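Local coordinates for platelet inhibitor (Ancylostoma caninum, PDB 4TPV), which inhibits platelet aggregation and adhesion to fibrinogen and collagen, perhaps by binding the integrins GPIIb/IIIa and alpha-2/beta-1, at residues N86-E91 with T106-N111; E67-V72 with A110-D115. One frame throughout, in Å; residues are numbered along the deposited sequence. Where two conformers were deposited one is given.

How the contacts relate
The two contacts lie side by side, their centres about 6 Å apart, and share Ala110 and Asn111 of helix 107-113. Along the chain strand 68-73 comes first, then helix 80-89, then a long loop and helix 107-113, on which both contacts end. Contact 1 sets the end of helix 80-89 and the turn after it against the start of helix 107-113; contact 2 seats the second half of that short helix on strand 68-73, an outermost strand of the four-stranded mixed sheet. Asn69 ND2 to Asn108 O and Trp88 NE1 to Val70 O tie the two together. Together they join both helices to this edge strand as one packed layer of the CAP alpha-beta-alpha sandwich.

Contact 1: residues N86-E91 with T106-N111; sequences NSWWSE and TSNIAN
The polar part of this contact is carried by the carboxylate of Glu91, which reaches the first turn of helix 107-113. Its CG lies anti to the carbonyl carbon (chi1 -67°) and the chain runs extended beyond it, which carries the carboxylate to the helix start; there the two oxygens take different partners. OE1 takes the backbone N of Ile109 at 3.0 Å in a nearly straight bond (162°), met from above the carboxylate plane, and a weak, bent bond from Asn108 N. OE2 receives Asn108 ND2 at 2.9 Å, again from above the plane, with the oxygen lying in the amide plane of the donor. A water donates to Glu91 OE2 and accepts from Ser107 N, bridging the two segments. The negative group thus faces the amino end of a helix, whose dipole and first-turn N-H groups, which it and the water bind, would be expected to stabilise the charge; Thr106, at the N-cap position, makes no capping bond with its own side chain. Here the end of helix 80-89 with the turn after it, which a 14-residue loop connects to helix 107-113, packs directly against that helix, in the CAP domain shared with the other cysteine-rich secretory proteins.

Flat packing comes from Trp88. The amide of Asn108 lies over one face of the indole, the planes only 17° apart, with Asn108 CG 3.3 Å from Trp88 CD1 and Asn108 OD1 offset toward the rim. The indole NE1 turns instead to Val70 O of strand 68-73.

Apolar contacts belong to Ile109. Its CG2 meets Glu91 CB at 3.5 Å, while its CD1 comes obliquely to Trp89 CE3 at 3.8 Å. Trp89, on its part, stacks with Tyr26 of helix 13-34.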
loop_
_atom_site.group_PDB
_atom_site.type_symbol
_atom_site.label_atom_id
_atom_site.label_comp_id
_atom_site.label_asym_id
_atom_site.label_seq_id
_atom_site.Cartn_x
_atom_site.Cartn_y
_atom_site.Cartn_z
ATOM N N ASN A 86 -0.776 -9.528 5.730
ATOM C CA ASN A 86 0.198 -10.602 5.900
ATOM C C ASN A 86 0.365 -11.431 4.634
ATOM O O ASN A 86 1.479 -11.857 4.295
ATOM C CB ASN A 86 -0.196 -11.483 7.091
ATOM C CG ASN A 86 0.323 -10.935 8.394
ATOM O OD1 ASN A 86 1.461 -11.197 8.775
ATOM N ND2 ASN A 86 -0.493 -10.137 9.071
ATOM N N SER A 87 -0.731 -11.672 3.926
ATOM C CA SER A 87 -0.641 -12.389 2.666
ATOM C C SER A 87 0.226 -11.609 1.683
ATOM O O SER A 87 1.096 -12.185 1.042
ATOM C CB SER A 87 -2.029 -12.632 2.064
ATOM O OG SER A 87 -1.929 -13.511 0.954
ATOM N N TRP A 88 -0.003 -10.304 1.577
ATOM C CA TRP A 88 0.769 -9.480 0.655
ATOM C C TRP A 88 2.228 -9.340 1.117
ATOM O O TRP A 88 3.158 -9.454 0.317
ATOM C CB TRP A 88 0.100 -8.110 0.495
ATOM C CG TRP A 88 -1.286 -8.219 -0.083
ATOM C CD1 TRP A 88 -1.790 -9.262 -0.775
ATOM C CD2 TRP A 88 -2.344 -7.249 0.010
ATOM N NE1 TRP A 88 -3.098 -9.017 -1.142
ATOM C CE2 TRP A 88 -3.459 -7.784 -0.660
ATOM C CE3 TRP A 88 -2.456 -5.995 0.608
ATOM C CZ2 TRP A 88 -4.666 -7.093 -0.781
ATOM C CZ3 TRP A 88 -3.650 -5.310 0.495
ATOM C CH2 TRP A 88 -4.742 -5.859 -0.191
ATOM N N TRP A 89 2.439 -9.087 2.406
ATOM C CA TRP A 89 3.814 -8.955 2.912
ATOM C C TRP A 89 4.657 -10.214 2.688
ATOM O O TRP A 89 5.856 -10.124 2.393
ATOM C CB TRP A 89 3.798 -8.606 4.410
ATOM C CG TRP A 89 5.179 -8.650 5.028
ATOM C CD1 TRP A 89 5.758 -9.711 5.656
ATOM C CD2 TRP A 89 6.147 -7.595 5.050
ATOM N NE1 TRP A 89 7.019 -9.377 6.089
ATOM C CE2 TRP A 89 7.285 -8.084 5.724
ATOM C CE3 TRP A 89 6.160 -6.281 4.576
ATOM C CZ2 TRP A 89 8.424 -7.301 5.937
ATOM C CZ3 TRP A 89 7.280 -5.509 4.780
ATOM C CH2 TRP A 89 8.404 -6.021 5.454
ATOM N N SER A 90 4.026 -11.382 2.799
ATOM C CA SER A 90 4.751 -12.650 2.657
ATOM C C SER A 90 5.449 -12.808 1.300
ATOM O O SER A 90 6.354 -13.637 1.154
ATOM C CB SER A 90 3.804 -13.826 2.892
ATOM O OG SER A 90 3.421 -13.897 4.258
ATOM N N GLU A 91 5.066 -12.007 0.314
ATOM C CA GLU A 91 5.703 -12.073 -0.993
ATOM C C GLU A 91 7.129 -11.557 -0.949
ATOM O O GLU A 91 7.888 -11.716 -1.907
ATOM C CB GLU A 91 4.893 -11.282 -2.027
ATOM C CG GLU A 91 3.545 -11.898 -2.311
ATOM C CD GLU A 91 2.801 -11.170 -3.407
ATOM O OE1 GLU A 91 3.229 -10.045 -3.752
ATOM O OE2 GLU A 91 1.825 -11.745 -3.942
ATOM N N THR A 106 5.229 -11.242 -6.807
ATOM C CA THR A 106 5.644 -10.108 -5.986
ATOM C C THR A 106 4.823 -8.846 -6.223
ATOM O O THR A 106 5.208 -7.770 -5.782
ATOM C CB THR A 106 7.131 -9.748 -6.229
ATOM O OG1 THR A 106 7.356 -9.539 -7.631
ATOM C CG2 THR A 106 8.032 -10.862 -5.736
ATOM N N SER A 107 3.707 -8.965 -6.925
ATOM C CA SER A 107 2.957 -7.763 -7.277
ATOM C C SER A 107 2.404 -7.062 -6.028
ATOM O O SER A 107 2.421 -5.830 -5.938
ATOM C CB SER A 107 1.832 -8.114 -8.243
ATOM O OG SER A 107 1.104 -6.955 -8.632
ATOM N N ASN A 108 1.933 -7.830 -5.057
ATOM C CA ASN A 108 1.342 -7.185 -3.884
ATOM C C ASN A 108 2.408 -6.510 -3.030
ATOM O O ASN A 108 2.250 -5.358 -2.606
ATOM C CB ASN A 108 0.548 -8.196 -3.053
ATOM C CG ASN A 108 -0.613 -8.782 -3.822
ATOM O OD1 ASN A 108 -1.552 -8.062 -4.196
ATOM N ND2 ASN A 108 -0.577 -10.084 -4.046
ATOM N N ILE A 109 3.503 -7.206 -2.755
ATOM C CA ILE A 109 4.517 -6.568 -1.937
ATOM C C ILE A 109 5.082 -5.336 -2.662
ATOM O O ILE A 109 5.303 -4.314 -2.046
ATOM C CB ILE A 109 5.653 -7.548 -1.536
ATOM C CG1 ILE A 109 6.673 -6.845 -0.632
ATOM C CG2 ILE A 109 6.346 -8.128 -2.752
ATOM C CD1 ILE A 109 6.129 -6.469 0.755
ATOM N N ALA A 110 5.280 -5.432 -3.974
ATOM C CA ALA A 110 5.800 -4.286 -4.729
ATOM C C ALA A 110 4.882 -3.057 -4.621
ATOM O O ALA A 110 5.374 -1.916 -4.516
ATOM C CB ALA A 110 6.016 -4.681 -6.194
ATOM N N ASN A 111 3.568 -3.261 -4.650
ATOM C CA ASN A 111 2.660 -2.132 -4.512
ATOM C C ASN A 111 2.800 -1.513 -3.126
ATOM O O ASN A 111 2.755 -0.290 -2.974
ATOM C CB ASN A 111 1.201 -2.552 -4.744
ATOM C CG ASN A 111 0.705 -2.226 -6.150
ATOM O OD1 ASN A 111 0.984 -1.151 -6.705
ATOM N ND2 ASN A 111 -0.067 -3.154 -6.724
HETATM O O HOH W 1 1.682 -11.329 -6.666
#

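Contact 2: residues E67-V72 with A110-D115; sequences EENVDV and ANMVWD
Glu67 OE2 is gripped by three hydrogen bonds, from His117 NE2 and from the backbone N of Ala141 and Lys142; His117 ND1 bonds in turn to Asn111 O, an indirect tie between the segments.

Asn111 ND2 is held by two hydrogen bonds. One, at 2.9 Å, goes to Asn69 OD1 with an N-H...acceptor angle of 154°; the other goes to Glu66 O, just before the strand. Asn69 OD1 lies near the amide plane of Asn111, but the donor stands 40° out of the Asn69 carbonyl plane and so does not use a lone pair. The two amides slide past each other in opposite directions, their planes 59° apart, and Asn111 CB comes within 3.3 Å of Asn69 OD1. Asn111 chi1 departs from the staggered positions, and in this conformation its OD1 lies 3.5 Å from Glu67 CA.

The Asn69 amide is engaged at both ends. While OD1 accepts from Asn111, ND2 donates to Asn108 O, which fixes the rotation of the group; the side chain thereby links the strand to two residues of one helix. The CG of Met112 packs 3.8 Å from Asn69 ND2, the two side chains crossing at about a right angle.

This buried contact seats helix 107-113 on strand 68-73, which pairs antiparallel with strand 130-138 in the CAP sheet. Tyr137 of that neighbour touches both Asn69 and Asn111, and the Met112 side chain touches Trp88 of helix 80-89 and His23 and Tyr26 of helix 13-34.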
loop_
_atom_site.group_PDB
_atom_site.type_symbol
_atom_site.label_atom_id
_atom_site.label_comp_id
_atom_site.label_asym_id
_atom_site.label_seq_id
_atom_site.Cartn_x
_atom_site.Cartn_y
_atom_site.Cartn_z
ATOM N N GLU A 67 -1.566 -0.941 -10.183
ATOM C CA GLU A 67 -1.658 -0.334 -8.852
ATOM C C GLU A 67 -2.773 -0.946 -7.969
ATOM O O GLU A 67 -3.207 -0.352 -6.984
ATOM C CB GLU A 67 -1.854 1.188 -8.974
ATOM C CG GLU A 67 -0.598 2.032 -8.630
ATOM C CD GLU A 67 0.538 1.934 -9.647
ATOM O OE1 GLU A 67 0.280 1.638 -10.826
ATOM O OE2 GLU A 67 1.703 2.182 -9.272
ATOM N N GLU A 68 -3.177 -2.167 -8.282
ATOM C CA GLU A 68 -4.163 -2.860 -7.470
ATOM C C GLU A 68 -3.597 -4.117 -6.798
ATOM O O GLU A 68 -2.874 -4.906 -7.414
ATOM C CB GLU A 68 -5.361 -3.237 -8.320
ATOM C CG GLU A 68 -6.458 -3.912 -7.533
ATOM C CD GLU A 68 -7.692 -4.093 -8.368
ATOM O OE1 GLU A 68 -7.708 -5.016 -9.192
ATOM O OE2 GLU A 68 -8.634 -3.281 -8.223
ATOM N N ASN A 69 -3.931 -4.283 -5.519
ATOM C CA ASN A 69 -3.685 -5.535 -4.793
ATOM C C ASN A 69 -5.008 -6.236 -4.502
ATOM O O ASN A 69 -5.998 -5.571 -4.175
ATOM C CB ASN A 69 -2.949 -5.274 -3.471
ATOM C CG ASN A 69 -1.463 -5.041 -3.645
ATOM O OD1 ASN A 69 -0.939 -5.037 -4.752
ATOM N ND2 ASN A 69 -0.773 -4.838 -2.525
ATOM N N VAL A 70 -5.039 -7.564 -4.611
ATOM C CA VAL A 70 -6.228 -8.336 -4.277
ATOM C C VAL A 70 -5.873 -9.475 -3.352
ATOM O O VAL A 70 -4.806 -10.087 -3.490
ATOM C CB VAL A 70 -6.910 -8.894 -5.549
ATOM C CG1 VAL A 70 -8.223 -9.624 -5.208
ATOM C CG2 VAL A 70 -7.161 -7.767 -6.530
ATOM N N ASP A 71 -6.757 -9.733 -2.389
ATOM C CA ASP A 71 -6.657 -10.931 -1.568
ATOM C C ASP A 71 -8.018 -11.575 -1.444
ATOM O O ASP A 71 -9.024 -10.876 -1.393
ATOM C CB ASP A 71 -6.103 -10.588 -0.193
ATOM C CG ASP A 71 -5.713 -11.819 0.610
ATOM O OD1 ASP A 71 -5.387 -12.875 0.016
ATOM O OD2 ASP A 71 -5.735 -11.710 1.854
ATOM N N VAL A 72 -8.052 -12.906 -1.413
ATOM C CA VAL A 72 -9.295 -13.651 -1.386
ATOM C C VAL A 72 -9.208 -14.728 -0.305
ATOM O O VAL A 72 -8.275 -15.533 -0.310
ATOM C CB VAL A 72 -9.601 -14.328 -2.752
ATOM C CG1 VAL A 72 -10.893 -15.144 -2.676
ATOM C CG2 VAL A 72 -9.672 -13.294 -3.867
ATOM N N ALA A 110 5.280 -5.432 -3.974
ATOM C CA ALA A 110 5.800 -4.286 -4.729
ATOM C C ALA A 110 4.882 -3.057 -4.621
ATOM O O ALA A 110 5.374 -1.916 -4.516
ATOM C CB ALA A 110 6.016 -4.681 -6.194
ATOM N N ASN A 111 3.568 -3.261 -4.650
ATOM C CA ASN A 111 2.660 -2.132 -4.512
ATOM C C ASN A 111 2.800 -1.513 -3.126
ATOM O O ASN A 111 2.755 -0.290 -2.974
ATOM C CB ASN A 111 1.201 -2.552 -4.744
ATOM C CG ASN A 111 0.705 -2.226 -6.150
ATOM O OD1 ASN A 111 0.984 -1.151 -6.705
ATOM N ND2 ASN A 111 -0.067 -3.154 -6.724
ATOM N N MET A 112 2.972 -2.366 -2.112
ATOM C CA MET A 112 3.037 -1.883 -0.736
ATOM C C MET A 112 4.316 -1.117 -0.428
ATOM O O MET A 112 4.288 -0.198 0.387
ATOM C CB MET A 112 2.882 -3.036 0.268
ATOM C CG MET A 112 1.507 -3.669 0.266
ATOM S SD MET A 112 1.125 -4.549 1.800
ATOM C CE MET A 112 2.458 -5.736 1.873
ATOM N N VAL A 113 5.427 -1.465 -1.079
ATOM C CA VAL A 113 6.707 -0.803 -0.772
ATOM C C VAL A 113 7.291 0.023 -1.930
ATOM O O VAL A 113 8.428 0.512 -1.838
ATOM C CB VAL A 113 7.752 -1.832 -0.275
ATOM C CG1 VAL A 113 7.224 -2.539 0.982
ATOM C CG2 VAL A 113 8.149 -2.831 -1.393
ATOM N N TRP A 114 6.509 0.241 -2.983
ATOM C CA TRP A 114 6.957 1.130 -4.064
ATOM C C TRP A 114 7.264 2.512 -3.472
ATOM O O TRP A 114 6.405 3.089 -2.795
ATOM C CB TRP A 114 5.887 1.232 -5.166
ATOM C CG TRP A 114 6.522 1.493 -6.493
ATOM C CD1 TRP A 114 6.917 2.705 -6.993
ATOM C CD2 TRP A 114 6.901 0.513 -7.470
ATOM N NE1 TRP A 114 7.497 2.545 -8.236
ATOM C CE2 TRP A 114 7.499 1.210 -8.551
ATOM C CE3 TRP A 114 6.769 -0.880 -7.551
ATOM C CZ2 TRP A 114 7.984 0.558 -9.693
ATOM C CZ3 TRP A 114 7.255 -1.537 -8.694
ATOM C CH2 TRP A 114 7.863 -0.803 -9.746
ATOM N N ASP A 115 8.458 3.050 -3.700
ATOM C CA ASP A 115 8.875 4.138 -2.828
ATOM C C ASP A 115 8.041 5.400 -3.090
ATOM O O ASP A 115 7.734 6.143 -2.152
ATOM C CB ASP A 115 10.414 4.391 -2.896
ATOM C CG ASP A 115 10.937 4.745 -4.272
ATOM O OD1 ASP A 115 10.189 4.787 -5.266
ATOM O OD2 ASP A 115 12.157 4.979 -4.345
#